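Local structure of taurocyamine kinase (Schistosoma mansoni, 4WOD) at residues Asn8-Val11 / Lys12-Asp16; Ser21-Lys24 / Lys25-Asp29; His154-Ser157 / Gly158-Gly162; Thr237-Tyr240 / Lys241-Ala244; Asp504-Lys507 / Leu508-Ile512. The protein catalyses the reversible transfer of phosphate between ATP and taurocyamine, a magnesium-dependent reaction of the phosphagen kinase family, here with arginine bound. The protein carries 4 engineered substitutions. All blocks are in the same frame, centred on the assembly; numbering follows the deposited sequence.

Contact 1. Residues Asn8-Val11 / Lys12-Asp16; sequences NLQV and KIRND. Engineered in segment 8-11: V11 (natural residue Ala).
A chi1 of -179° swings Q10 CG to the side of its carbonyl carbon, and one of -82° sets R14 CG beside its own N. One helical turn separates the two residues, and these torsions lay the side chains alongside each other, pointing the same way. The Q10 amide lies against the R14 guanidinium, with the two planes 23° apart. Its NE2 sits over the centre of the guanidinium face, 3.5 Å from R14 CZ. The R14 chain is extended from CG to NE, which carries the guanidinium out to the level of the amide. Both polar ends turn to D29: R14 NH1 forms a salt bridge with its OD1, and Q10 NE2 donates to the same oxygen and to L27 O. The shared carboxylate probably offsets the positive charge of R14 and fixes the rotation of both groups.

On the next pair along the helix, V11 and N15 also lie side by side. V11 is an engineered residue. Its CG1 is 3.3 Å from N15 ND2, a close approach of a methyl to an amide nitrogen. Beneath the side chains run four i to i+4 backbone bonds, among them R14 N to Q10 O at 2.8 Å and I13 N to L9 O at 2.9 Å. I13 CG1 packs 3.1 Å from L9 O.

L9 and I13 pack helix 6-14 against helix 46-55, where L9 touches A47, N51 and A54, and I13 touches N53. Q10 and R14 reach instead toward the end of helix 22-26 and the start of helix 29-35.

Contact 2. Residues Ser21-Lys24 / Lys25-Asp29; sequences SLTK and KYLTD
L22 CD2 meets two side chains of the following turn at once: K25 CD at 4.1 Å and the ring of Y26 at CE2, 4.2 Å away. The lysine also lies over the ring of its neighbour. K25 CG stands 3.9 Å above the Y26 ring plane, over its centre, a CH-pi type of packing between adjacent residues. The extended K25 chain passes the ring and continues alongside L22, pointing the same way. K25 NZ and Y26 OH end on the same oxygen, D83 OD2, the lysine by a salt bridge and the hydroxyl by a hydrogen bond.

The helix is very short and closed at its start. S21 is the N-cap, and its OG accepts from K24 N at 3.1 Å. At the other end L27 N bonds to T23 O at 2.9 Å. L27 then leaves the helix as the centre of an inverse gamma turn, and a water lies within reach of K24 O and L27 O at the exit.

Around this turn, L22 and Y26 rest on helix 74-84, T23 OG1 bonds to N53 of helix 46-55, and T28 N-caps the next helix, 29-35.

Contact 3. Residues His154-Ser157 / Gly158-Gly162; sequences HNLS and GEYEG
The turn between helix 139-154 and strand 162-166 holds L156 against Y160. L156 CB and Y160 CB are 3.6 Å apart, and L156 CD1 comes 3.8 Å from Y160 CB. The two side chains cross obliquely, so the leucine meets the base of the tyrosine and not the end of its ring. E159 CB lies over one face of the Y160 ring, 4.2 Å above the plane and offset toward the rim.

The backbone between them is tightly folded. Y160 N donates to S157 O at 2.9 Å, and the donor lies in the carbonyl plane. This S157 oxygen also lies at the edge of the Y160 ring, near its plane, 3.8 Å from CD2. One residue further on, E161 N bonds to G158 O at 2.9 Å. Two successive i to i+3 bonds close the turn, with 159-160 in 3-10 conformation.

The far end of Y160 is held from outside the turn: its OH donates to R242 O, its ring stands edge-to-face with F215, and its side chain touches D245 and A246 of helix 236-251. E159 O accepts from N210 ND2, while E161 makes backbone bonds with K211, beside strand 206-210.

The arrangement is that of a helix-to-strand connection: a tight turn with a short 3-10 segment, a leucine and a tyrosine meeting at its base, leads into outermost strand 162-166 of the eight-stranded antiparallel sheet of a phosphagen kinase catalytic domain.

Contact 4. Residues Thr237-Tyr240 / Lys241-Ala244; sequences TAVY and KRLA. Engineered in segment 237-240: T237 (natural residue Ile).
Four i to i+4 bonds run through this regular helix, from K241 N to T237 O at 3.0 Å through to A244 N to Y240 O at 2.9 Å. On one side T237, an engineered residue, lies next to K241, and both point the same way. T237 CG2 is anti to the backbone N, and it touches K241 CE at 3.7 Å. The lysine chain is extended beyond CG and first passes T237 O, with its CG 3.4 Å from that oxygen. T237 OG1 is turned elsewhere and bonds to F107 N.

R242 folds back by a bend at chi3 (-41°), which brings the guanidinium over the preceding turn. A238 O lies 3.7 Å above one face of the R242 group, offset toward the rim, and V239 CA lies over the same face. A238 CB is 4.0 Å from R242 NH2. The nitrogens are bound outside the helix: NH2 to Q231 OE1 and NH1 to N214 O. These bonds fix the rotation of the flat group, with a weak, long ion pair from NE to E159.

Y240 points its OH to F99 O and packs on E331 and V335 of helix 331-355. V239 and L243 face the central sheet, touching strands 117-126 and 225-232, so helix 236-251 packs on these adjacent strands, with V122 of the predicted ATP site among the residues it covers.

Contact 5. Residues Asp504-Lys507 / Leu508-Ile512; sequences DRIK and LEQVI
Residues 504-507 and 508-512 form one unbroken helix, with L508 N bonded to D504 O at 2.8 Å and V511 N bonded to K507 O at 3.1 Å. It is part of helix 502-517 of the second phosphagen kinase C-terminal domain, before strand 525-529 of its antiparallel sheet.

The main side-chain pair is I506 with Q510, one turn apart. They lie side by side and point the same way. I506 CG2 is anti to the backbone N (chi1 -64° for CG1), which aims this methyl along the helix at the amide, and it meets Q510 NE2 at 3.7 Å. Q510 is extended beyond CG and runs back along the preceding turn.

E509 OE2 bonds to Y527 OH on strand 525-529. R505 NH2 donates to P497 O, although R562 and R568 bring like charges close to its guanidinium. D504 OD2 accepts from S501 N, just before the helix.

Q510 CG lies 3.2 Å from I506 O, the same carbonyl oxygen that accepts from Q510 N at 3.1 Å.

How the contacts relate
The contacts follow one another along the chain without interleaving. Contacts 1 to 4 lie in the first repeat and contact 5 in the second. Contacts 1 and 2 occupy the successive helices 6-14 and 22-26 of the N-terminal region. Their centres are 10 Å apart, and they touch. The S21 side chain of contact 2 is about 7 Å from the bound arginine. Contacts 3 and 4 share the first catalytic domain, with centres 15 Å apart. They touch where the turn before strand 162-166 meets helix 236-251. Contact 5, on helix 502-517, lies on the opposite side of the chain's centre from contacts 2, 3 and 4; its centre is about 46 Å from that of contact 2.

Contact 1. Residues Asn8-Val11 / Lys12-Asp16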
loop_
_atom_site.group_PDB
_atom_site.type_symbol
_atom_site.label_atom_id
_atom_site.label_comp_id
_atom_site.label_asym_id
_atom_site.label_seq_id
_atom_site.Cartn_x
_atom_site.Cartn_y
_atom_site.Cartn_z
ATOM N N ASN A 8 0.029 35.271 1.594
ATOM C CA ASN A 8 1.298 34.847 2.199
ATOM C C ASN A 8 1.301 33.376 2.529
ATOM O O ASN A 8 2.296 32.684 2.343
ATOM C CB ASN A 8 1.607 35.608 3.490
ATOM C CG ASN A 8 2.120 37.016 3.236
ATOM O OD1 ASN A 8 1.991 37.537 2.133
ATOM N ND2 ASN A 8 2.684 37.639 4.269
ATOM N N LEU A 9 0.183 32.919 3.074
ATOM C CA LEU A 9 0.062 31.542 3.537
ATOM C C LEU A 9 0.086 30.594 2.331
ATOM O O LEU A 9 0.690 29.510 2.372
ATOM C CB LEU A 9 -1.226 31.369 4.372
ATOM C CG LEU A 9 -1.299 32.049 5.754
ATOM C CD1 LEU A 9 -2.660 31.807 6.458
ATOM C CD2 LEU A 9 -0.141 31.638 6.655
ATOM N N GLN A 10 -0.551 31.014 1.244
ATOM C CA GLN A 10 -0.541 30.222 0.020
ATOM C C GLN A 10 0.885 30.053 -0.507
ATOM O O GLN A 10 1.319 28.941 -0.790
ATOM C CB GLN A 10 -1.410 30.857 -1.070
ATOM C CG GLN A 10 -1.446 30.039 -2.353
ATOM C CD GLN A 10 -1.678 30.894 -3.592
ATOM O OE1 GLN A 10 -1.203 32.023 -3.662
ATOM N NE2 GLN A 10 -2.424 30.365 -4.566
ATOM N N VAL A 11 1.601 31.159 -0.656
ATOM C CA VAL A 11 3.011 31.093 -1.046
ATOM C C VAL A 11 3.859 30.186 -0.131
ATOM O O VAL A 11 4.653 29.382 -0.628
ATOM C CB VAL A 11 3.611 32.498 -1.098
ATOM C CG1 VAL A 11 5.148 32.444 -1.167
ATOM C CG2 VAL A 11 3.041 33.234 -2.299
ATOM N N LYS A 12 3.682 30.289 1.186
ATOM C CA LYS A 12 4.401 29.425 2.129
ATOM C C LYS A 12 4.091 27.945 1.896
ATOM O O LYS A 12 4.994 27.102 1.809
ATOM C CB LYS A 12 4.058 29.802 3.579
ATOM C CG LYS A 12 4.696 31.090 4.074
ATOM C CD LYS A 12 4.329 31.366 5.527
ATOM C CE LYS A 12 5.208 32.450 6.111
ATOM N NZ LYS A 12 6.598 31.962 6.341
ATOM N N ILE A 13 2.804 27.638 1.797
ATOM C CA ILE A 13 2.360 26.284 1.562
ATOM C C ILE A 13 2.853 25.756 0.206
ATOM O O ILE A 13 3.291 24.615 0.102
ATOM C CB ILE A 13 0.817 26.204 1.639
ATOM C CG1 ILE A 13 0.359 26.523 3.072
ATOM C CG2 ILE A 13 0.336 24.832 1.194
ATOM C CD1 ILE A 13 -1.143 26.823 3.235
ATOM N N ARG A 14 2.797 26.582 -0.833
ATOM C CA ARG A 14 3.243 26.133 -2.156
ATOM C C ARG A 14 4.761 25.981 -2.238
ATOM O O ARG A 14 5.261 25.051 -2.855
ATOM C CB ARG A 14 2.763 27.092 -3.230
ATOM C CG ARG A 14 1.351 26.823 -3.632
ATOM C CD ARG A 14 0.946 27.692 -4.792
ATOM N NE ARG A 14 -0.290 27.213 -5.388
ATOM C CZ ARG A 14 -0.879 27.783 -6.431
ATOM N NH1 ARG A 14 -0.340 28.868 -6.979
ATOM N NH2 ARG A 14 -2.004 27.271 -6.914
ATOM N N ASN A 15 5.490 26.892 -1.605
ATOM C CA ASN A 15 6.952 26.842 -1.623
ATOM C C ASN A 15 7.538 25.734 -0.751
ATOM O O ASN A 15 8.751 25.530 -0.733
ATOM C CB ASN A 15 7.541 28.182 -1.177
ATOM C CG ASN A 15 7.488 29.233 -2.265
ATOM O OD1 ASN A 15 7.227 28.927 -3.434
ATOM N ND2 ASN A 15 7.750 30.486 -1.888
ATOM N N ASP A 16 6.686 25.030 -0.018
ATOM C CA ASP A 16 7.179 24.024 0.909
ATOM C C ASP A 16 7.157 22.646 0.258
ATOM O O ASP A 16 6.092 22.060 0.037
ATOM C CB ASP A 16 6.356 24.035 2.198
ATOM C CG ASP A 16 7.010 23.236 3.311
ATOM O OD1 ASP A 16 8.047 22.579 3.059
ATOM O OD2 ASP A 16 6.477 23.257 4.443
#

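Contact 2. Residues Ser21-Lys24 / Lys25-Asp29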
loop_
_atom_site.group_PDB
_atom_site.type_symbol
_atom_site.label_atom_id
_atom_site.label_comp_id
_atom_site.label_asym_id
_atom_site.label_seq_id
_atom_site.Cartn_x
_atom_site.Cartn_y
_atom_site.Cartn_z
ATOM N N SER A 21 -0.374 18.629 1.036
ATOM C CA SER A 21 -1.716 18.627 1.620
ATOM C C SER A 21 -2.780 18.819 0.557
ATOM O O SER A 21 -2.485 19.313 -0.527
ATOM C CB SER A 21 -1.828 19.721 2.687
ATOM O OG SER A 21 -1.411 20.995 2.199
ATOM N N LEU A 22 -4.023 18.447 0.859
ATOM C CA LEU A 22 -5.124 18.817 -0.021
ATOM C C LEU A 22 -5.326 20.330 0.005
ATOM O O LEU A 22 -5.878 20.892 -0.936
ATOM C CB LEU A 22 -6.414 18.112 0.369
ATOM C CG LEU A 22 -6.395 16.586 0.237
ATOM C CD1 LEU A 22 -7.665 15.966 0.819
ATOM C CD2 LEU A 22 -6.214 16.176 -1.233
ATOM N N THR A 23 -4.898 20.983 1.084
ATOM C CA THR A 23 -4.943 22.453 1.154
ATOM C C THR A 23 -4.078 23.061 0.072
ATOM O O THR A 23 -4.458 24.020 -0.591
ATOM C CB THR A 23 -4.463 22.981 2.519
ATOM O OG1 THR A 23 -5.418 22.626 3.521
ATOM C CG2 THR A 23 -4.313 24.498 2.489
ATOM N N LYS A 24 -2.902 22.490 -0.110
ATOM C CA LYS A 24 -1.985 22.952 -1.137
ATOM C C LYS A 24 -2.614 22.714 -2.516
ATOM O O LYS A 24 -2.541 23.560 -3.406
ATOM C CB LYS A 24 -0.652 22.224 -1.011
ATOM C CG LYS A 24 0.374 22.574 -2.065
ATOM C CD LYS A 24 1.695 21.976 -1.661
ATOM C CE LYS A 24 2.781 22.253 -2.669
ATOM N NZ LYS A 24 4.116 22.084 -2.044
ATOM N N LYS A 25 -3.284 21.575 -2.650
ATOM C CA LYS A 25 -3.861 21.162 -3.922
ATOM C C LYS A 25 -4.956 22.104 -4.382
ATOM O O LYS A 25 -5.019 22.457 -5.553
ATOM C CB LYS A 25 -4.392 19.736 -3.804
ATOM C CG LYS A 25 -4.898 19.134 -5.092
ATOM C CD LYS A 25 -5.024 17.626 -4.929
ATOM C CE LYS A 25 -5.804 16.985 -6.054
ATOM N NZ LYS A 25 -5.984 15.530 -5.758
ATOM N N TYR A 26 -5.798 22.554 -3.458
ATOM C CA TYR A 26 -6.972 23.311 -3.858
ATOM C C TYR A 26 -6.915 24.802 -3.529
ATOM O O TYR A 26 -7.794 25.559 -3.962
ATOM C CB TYR A 26 -8.219 22.668 -3.244
ATOM C CG TYR A 26 -8.467 21.283 -3.810
ATOM C CD1 TYR A 26 -8.821 21.108 -5.155
ATOM C CD2 TYR A 26 -8.329 20.148 -3.014
ATOM C CE1 TYR A 26 -9.026 19.842 -5.682
ATOM C CE2 TYR A 26 -8.540 18.886 -3.524
ATOM C CZ TYR A 26 -8.891 18.735 -4.865
ATOM O OH TYR A 26 -9.098 17.475 -5.369
ATOM N N LEU A 27 -5.883 25.248 -2.810
ATOM C CA LEU A 27 -5.765 26.681 -2.519
ATOM C C LEU A 27 -5.121 27.399 -3.718
ATOM O O LEU A 27 -3.960 27.834 -3.670
ATOM C CB LEU A 27 -4.970 26.927 -1.234
ATOM C CG LEU A 27 -4.938 28.360 -0.690
ATOM C CD1 LEU A 27 -6.359 28.869 -0.472
ATOM C CD2 LEU A 27 -4.141 28.439 0.597
ATOM N N THR A 28 -5.892 27.507 -4.792
ATOM C CA THR A 28 -5.388 28.042 -6.058
ATOM C C THR A 28 -5.382 29.559 -6.059
ATOM O O THR A 28 -5.987 30.199 -5.189
ATOM C CB THR A 28 -6.221 27.551 -7.244
ATOM O OG1 THR A 28 -7.531 28.151 -7.196
ATOM C CG2 THR A 28 -6.344 26.023 -7.207
ATOM N N ASP A 29 -4.696 30.132 -7.045
ATOM C CA ASP A 29 -4.729 31.574 -7.259
ATOM C C ASP A 29 -6.175 32.088 -7.333
ATOM O O ASP A 29 -6.508 33.100 -6.717
ATOM C CB ASP A 29 -3.959 31.963 -8.537
ATOM C CG ASP A 29 -2.442 31.809 -8.388
ATOM O OD1 ASP A 29 -1.968 31.537 -7.261
ATOM O OD2 ASP A 29 -1.716 31.976 -9.390
HETATM O O HOH W 1 -1.541 25.962 -3.353
#

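Contact 3. Residues His154-Ser157 / Gly158-Gly162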
loop_
_atom_site.group_PDB
_atom_site.type_symbol
_atom_site.label_atom_id
_atom_site.label_comp_id
_atom_site.label_asym_id
_atom_site.label_seq_id
_atom_site.Cartn_x
_atom_site.Cartn_y
_atom_site.Cartn_z
ATOM N N HIS A 154 -24.887 17.745 33.088
ATOM C CA HIS A 154 -25.339 17.572 34.464
ATOM C C HIS A 154 -26.745 16.999 34.501
ATOM O O HIS A 154 -27.187 16.486 35.528
ATOM C CB HIS A 154 -25.292 18.900 35.224
ATOM C CG HIS A 154 -25.248 18.739 36.712
ATOM N ND1 HIS A 154 -25.885 17.710 37.369
ATOM C CD2 HIS A 154 -24.621 19.465 37.669
ATOM C CE1 HIS A 154 -25.665 17.814 38.668
ATOM N NE2 HIS A 154 -24.900 18.871 38.877
ATOM N N ASN A 155 -27.441 17.079 33.371
ATOM C CA ASN A 155 -28.827 16.647 33.296
ATOM C C ASN A 155 -29.015 15.252 32.690
ATOM O O ASN A 155 -30.142 14.810 32.479
ATOM C CB ASN A 155 -29.645 17.685 32.520
ATOM C CG ASN A 155 -29.802 18.997 33.291
ATOM O OD1 ASN A 155 -29.803 19.006 34.526
ATOM N ND2 ASN A 155 -29.929 20.108 32.567
ATOM N N LEU A 156 -27.920 14.550 32.419
ATOM C CA LEU A 156 -28.018 13.150 31.994
ATOM C C LEU A 156 -28.363 12.291 33.207
ATOM O O LEU A 156 -27.831 12.514 34.301
ATOM C CB LEU A 156 -26.708 12.659 31.365
ATOM C CG LEU A 156 -26.220 13.265 30.054
ATOM C CD1 LEU A 156 -24.759 12.910 29.878
ATOM C CD2 LEU A 156 -27.022 12.770 28.865
ATOM N N SER A 157 -29.228 11.300 33.017
ATOM C CA SER A 157 -29.688 10.489 34.148
ATOM C C SER A 157 -28.822 9.263 34.408
ATOM O O SER A 157 -27.757 9.104 33.821
ATOM C CB SER A 157 -31.146 10.038 33.945
ATOM O OG SER A 157 -32.060 11.116 34.104
ATOM N N GLY A 158 -29.324 8.414 35.304
ATOM C CA GLY A 158 -28.703 7.180 35.758
ATOM C C GLY A 158 -27.298 6.811 35.337
ATOM O O GLY A 158 -26.330 7.245 35.949
ATOM N N GLU A 159 -27.197 5.993 34.293
ATOM C CA GLU A 159 -25.918 5.454 33.812
ATOM C C GLU A 159 -24.843 6.517 33.612
ATOM O O GLU A 159 -23.657 6.280 33.848
ATOM C CB GLU A 159 -26.130 4.707 32.493
ATOM C CG GLU A 159 -24.867 4.074 31.931
ATOM C CD GLU A 159 -25.137 3.279 30.678
ATOM O OE1 GLU A 159 -26.165 3.548 30.022
ATOM O OE2 GLU A 159 -24.327 2.382 30.355
ATOM N N TYR A 160 -25.269 7.701 33.199
ATOM C CA TYR A 160 -24.321 8.736 32.833
ATOM C C TYR A 160 -23.925 9.621 34.002
ATOM O O TYR A 160 -23.106 10.522 33.838
ATOM C CB TYR A 160 -24.899 9.561 31.683
ATOM C CG TYR A 160 -25.250 8.655 30.527
ATOM C CD1 TYR A 160 -24.266 8.163 29.683
ATOM C CD2 TYR A 160 -26.551 8.247 30.321
ATOM C CE1 TYR A 160 -24.582 7.318 28.638
ATOM C CE2 TYR A 160 -26.877 7.401 29.292
ATOM C CZ TYR A 160 -25.887 6.937 28.455
ATOM O OH TYR A 160 -26.231 6.095 27.432
ATOM N N GLU A 161 -24.464 9.342 35.186
ATOM C CA GLU A 161 -24.143 10.159 36.351
ATOM C C GLU A 161 -22.656 10.112 36.630
ATOM O O GLU A 161 -22.034 9.051 36.574
ATOM C CB GLU A 161 -24.927 9.712 37.587
ATOM C CG GLU A 161 -24.648 10.578 38.805
ATOM C CD GLU A 161 -25.911 11.093 39.472
ATOM O OE1 GLU A 161 -26.368 10.457 40.447
ATOM O OE2 GLU A 161 -26.445 12.132 39.026
ATOM N N GLY A 162 -22.076 11.271 36.919
ATOM C CA GLY A 162 -20.639 11.356 37.071
ATOM C C GLY A 162 -20.161 12.748 37.428
ATOM O O GLY A 162 -20.898 13.531 38.014
#

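Contact 4. Residues Thr237-Tyr240 / Lys241-Ala244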
loop_
_atom_site.group_PDB
_atom_site.type_symbol
_atom_site.label_atom_id
_atom_site.label_comp_id
_atom_site.label_asym_id
_atom_site.label_seq_id
_atom_site.Cartn_x
_atom_site.Cartn_y
_atom_site.Cartn_z
ATOM N N THR A 237 -21.764 -3.848 21.063
ATOM C CA THR A 237 -23.186 -3.553 21.235
ATOM C C THR A 237 -23.483 -2.572 22.380
ATOM O O THR A 237 -24.165 -1.561 22.176
ATOM C CB THR A 237 -23.981 -4.855 21.479
ATOM O OG1 THR A 237 -23.943 -5.652 20.286
ATOM C CG2 THR A 237 -25.426 -4.523 21.842
ATOM N N ALA A 238 -22.964 -2.878 23.568
ATOM C CA ALA A 238 -23.141 -2.040 24.760
ATOM C C ALA A 238 -22.456 -0.671 24.596
ATOM O O ALA A 238 -23.040 0.365 24.904
ATOM C CB ALA A 238 -22.595 -2.760 25.985
ATOM N N VAL A 239 -21.223 -0.678 24.097
ATOM C CA VAL A 239 -20.464 0.563 23.899
ATOM C C VAL A 239 -21.241 1.519 22.998
ATOM O O VAL A 239 -21.386 2.710 23.302
ATOM C CB VAL A 239 -19.076 0.289 23.278
ATOM C CG1 VAL A 239 -18.337 1.597 22.966
ATOM C CG2 VAL A 239 -18.260 -0.582 24.195
ATOM N N TYR A 240 -21.749 0.976 21.897
ATOM C CA TYR A 240 -22.446 1.767 20.884
ATOM C C TYR A 240 -23.792 2.259 21.383
ATOM O O TYR A 240 -24.134 3.416 21.181
ATOM C CB TYR A 240 -22.625 0.950 19.611
ATOM C CG TYR A 240 -23.439 1.605 18.511
ATOM C CD1 TYR A 240 -22.880 2.560 17.672
ATOM C CD2 TYR A 240 -24.755 1.231 18.288
ATOM C CE1 TYR A 240 -23.610 3.135 16.645
ATOM C CE2 TYR A 240 -25.506 1.806 17.279
ATOM C CZ TYR A 240 -24.931 2.762 16.458
ATOM O OH TYR A 240 -25.679 3.319 15.448
ATOM N N LYS A 241 -24.551 1.374 22.025
ATOM C CA LYS A 241 -25.821 1.763 22.625
ATOM C C LYS A 241 -25.628 2.847 23.669
ATOM O O LYS A 241 -26.406 3.798 23.719
ATOM C CB LYS A 241 -26.519 0.561 23.265
ATOM C CG LYS A 241 -27.323 -0.266 22.290
ATOM C CD LYS A 241 -28.036 -1.430 22.987
ATOM C CE LYS A 241 -28.510 -2.453 21.949
ATOM N NZ LYS A 241 -29.489 -3.471 22.477
ATOM N N ARG A 242 -24.606 2.695 24.508
ATOM C CA ARG A 242 -24.333 3.668 25.566
ATOM C C ARG A 242 -24.050 5.037 24.958
ATOM O O ARG A 242 -24.558 6.054 25.425
ATOM C CB ARG A 242 -23.152 3.227 26.433
ATOM C CG ARG A 242 -22.840 4.144 27.596
ATOM C CD ARG A 242 -21.577 3.664 28.291
ATOM N NE ARG A 242 -21.636 2.219 28.356
ATOM C CZ ARG A 242 -20.641 1.395 28.062
ATOM N NH1 ARG A 242 -19.454 1.856 27.719
ATOM N NH2 ARG A 242 -20.845 0.092 28.138
ATOM N N LEU A 243 -23.248 5.043 23.897
ATOM C CA LEU A 243 -22.962 6.274 23.174
ATOM C C LEU A 243 -24.207 6.881 22.548
ATOM O O LEU A 243 -24.446 8.079 22.685
ATOM C CB LEU A 243 -21.933 6.042 22.082
ATOM C CG LEU A 243 -21.573 7.316 21.310
ATOM C CD1 LEU A 243 -20.877 8.322 22.208
ATOM C CD2 LEU A 243 -20.680 6.973 20.115
ATOM N N ALA A 244 -24.987 6.055 21.847
ATOM C CA ALA A 244 -26.150 6.535 21.110
ATOM C C ALA A 244 -27.166 7.153 22.066
ATOM O O ALA A 244 -27.710 8.226 21.795
ATOM C CB ALA A 244 -26.791 5.413 20.324
#

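Contact 5. Residues Asp504-Lys507 / Leu508-Ile512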
loop_
_atom_site.group_PDB
_atom_site.type_symbol
_atom_site.label_atom_id
_atom_site.label_comp_id
_atom_site.label_asym_id
_atom_site.label_seq_id
_atom_site.Cartn_x
_atom_site.Cartn_y
_atom_site.Cartn_z
ATOM N N ASP A 504 18.024 -14.847 5.302
ATOM C CA ASP A 504 18.225 -15.444 3.977
ATOM C C ASP A 504 18.720 -14.392 2.993
ATOM O O ASP A 504 19.692 -14.627 2.283
ATOM C CB ASP A 504 16.928 -16.069 3.419
ATOM C CG ASP A 504 16.456 -17.279 4.207
ATOM O OD1 ASP A 504 17.294 -17.874 4.923
ATOM O OD2 ASP A 504 15.245 -17.647 4.083
ATOM N N ARG A 505 18.047 -13.242 2.964
ATOM C CA ARG A 505 18.387 -12.171 2.029
ATOM C C ARG A 505 19.785 -11.641 2.263
ATOM O O ARG A 505 20.529 -11.402 1.305
ATOM C CB ARG A 505 17.405 -11.014 2.127
ATOM C CG ARG A 505 15.976 -11.346 1.752
ATOM C CD ARG A 505 15.187 -10.073 1.452
ATOM N NE ARG A 505 13.753 -10.331 1.522
ATOM C CZ ARG A 505 12.983 -10.617 0.478
ATOM N NH1 ARG A 505 13.492 -10.670 -0.744
ATOM N NH2 ARG A 505 11.694 -10.837 0.661
ATOM N N ILE A 506 20.129 -11.464 3.544
ATOM C CA ILE A 506 21.441 -10.966 3.939
ATOM C C ILE A 506 22.527 -11.937 3.506
ATOM O O ILE A 506 23.579 -11.530 2.989
ATOM C CB ILE A 506 21.530 -10.739 5.475
ATOM C CG1 ILE A 506 20.557 -9.645 5.907
ATOM C CG2 ILE A 506 22.942 -10.391 5.889
ATOM C CD1 ILE A 506 20.416 -9.519 7.424
ATOM N N LYS A 507 22.286 -13.228 3.716
ATOM C CA LYS A 507 23.277 -14.210 3.308
ATOM C C LYS A 507 23.362 -14.281 1.778
ATOM O O LYS A 507 24.463 -14.343 1.228
ATOM C CB LYS A 507 22.972 -15.591 3.901
ATOM C CG LYS A 507 23.982 -16.648 3.416
ATOM C CD LYS A 507 24.242 -17.750 4.441
ATOM C CE LYS A 507 25.455 -18.585 4.044
ATOM N NZ LYS A 507 25.762 -19.646 5.047
ATOM N N LEU A 508 22.210 -14.229 1.100
ATOM C CA LEU A 508 22.169 -14.260 -0.366
ATOM C C LEU A 508 23.000 -13.118 -0.933
ATOM O O LEU A 508 23.758 -13.290 -1.897
ATOM C CB LEU A 508 20.736 -14.145 -0.892
ATOM C CG LEU A 508 20.666 -14.156 -2.428
ATOM C CD1 LEU A 508 21.092 -15.515 -2.976
ATOM C CD2 LEU A 508 19.293 -13.779 -2.943
ATOM N N GLU A 509 22.860 -11.955 -0.307
ATOM C CA GLU A 509 23.503 -10.748 -0.814
ATOM C C GLU A 509 25.019 -10.854 -0.626
ATOM O O GLU A 509 25.791 -10.403 -1.476
ATOM C CB GLU A 509 22.940 -9.513 -0.115
ATOM C CG GLU A 509 23.592 -8.199 -0.548
ATOM C CD GLU A 509 23.136 -7.029 0.300
ATOM O OE1 GLU A 509 23.074 -7.175 1.547
ATOM O OE2 GLU A 509 22.824 -5.958 -0.273
ATOM N N GLN A 510 25.439 -11.474 0.472
ATOM C CA GLN A 510 26.868 -11.700 0.712
ATOM C C GLN A 510 27.485 -12.627 -0.335
ATOM O O GLN A 510 28.596 -12.365 -0.834
ATOM C CB GLN A 510 27.099 -12.273 2.123
ATOM C CG GLN A 510 26.777 -11.284 3.234
ATOM C CD GLN A 510 26.723 -11.927 4.616
ATOM O OE1 GLN A 510 26.809 -13.150 4.754
ATOM N NE2 GLN A 510 26.574 -11.098 5.647
ATOM N N VAL A 511 26.773 -13.709 -0.666
ATOM C CA VAL A 511 27.204 -14.629 -1.727
ATOM C C VAL A 511 27.341 -13.900 -3.058
ATOM O O VAL A 511 28.402 -13.939 -3.695
ATOM C CB VAL A 511 26.209 -15.825 -1.908
ATOM C CG1 VAL A 511 26.445 -16.573 -3.241
ATOM C CG2 VAL A 511 26.273 -16.784 -0.723
ATOM N N ILE A 512 26.269 -13.230 -3.473
ATOM C CA ILE A 512 26.206 -12.613 -4.800
ATOM C C ILE A 512 27.128 -11.389 -4.917
ATOM O O ILE A 512 27.857 -11.258 -5.917
ATOM C CB ILE A 512 24.744 -12.190 -5.158
ATOM C CG1 ILE A 512 23.877 -13.429 -5.405
ATOM C CG2 ILE A 512 24.728 -11.303 -6.373
ATOM C CD1 ILE A 512 22.413 -13.102 -5.644
#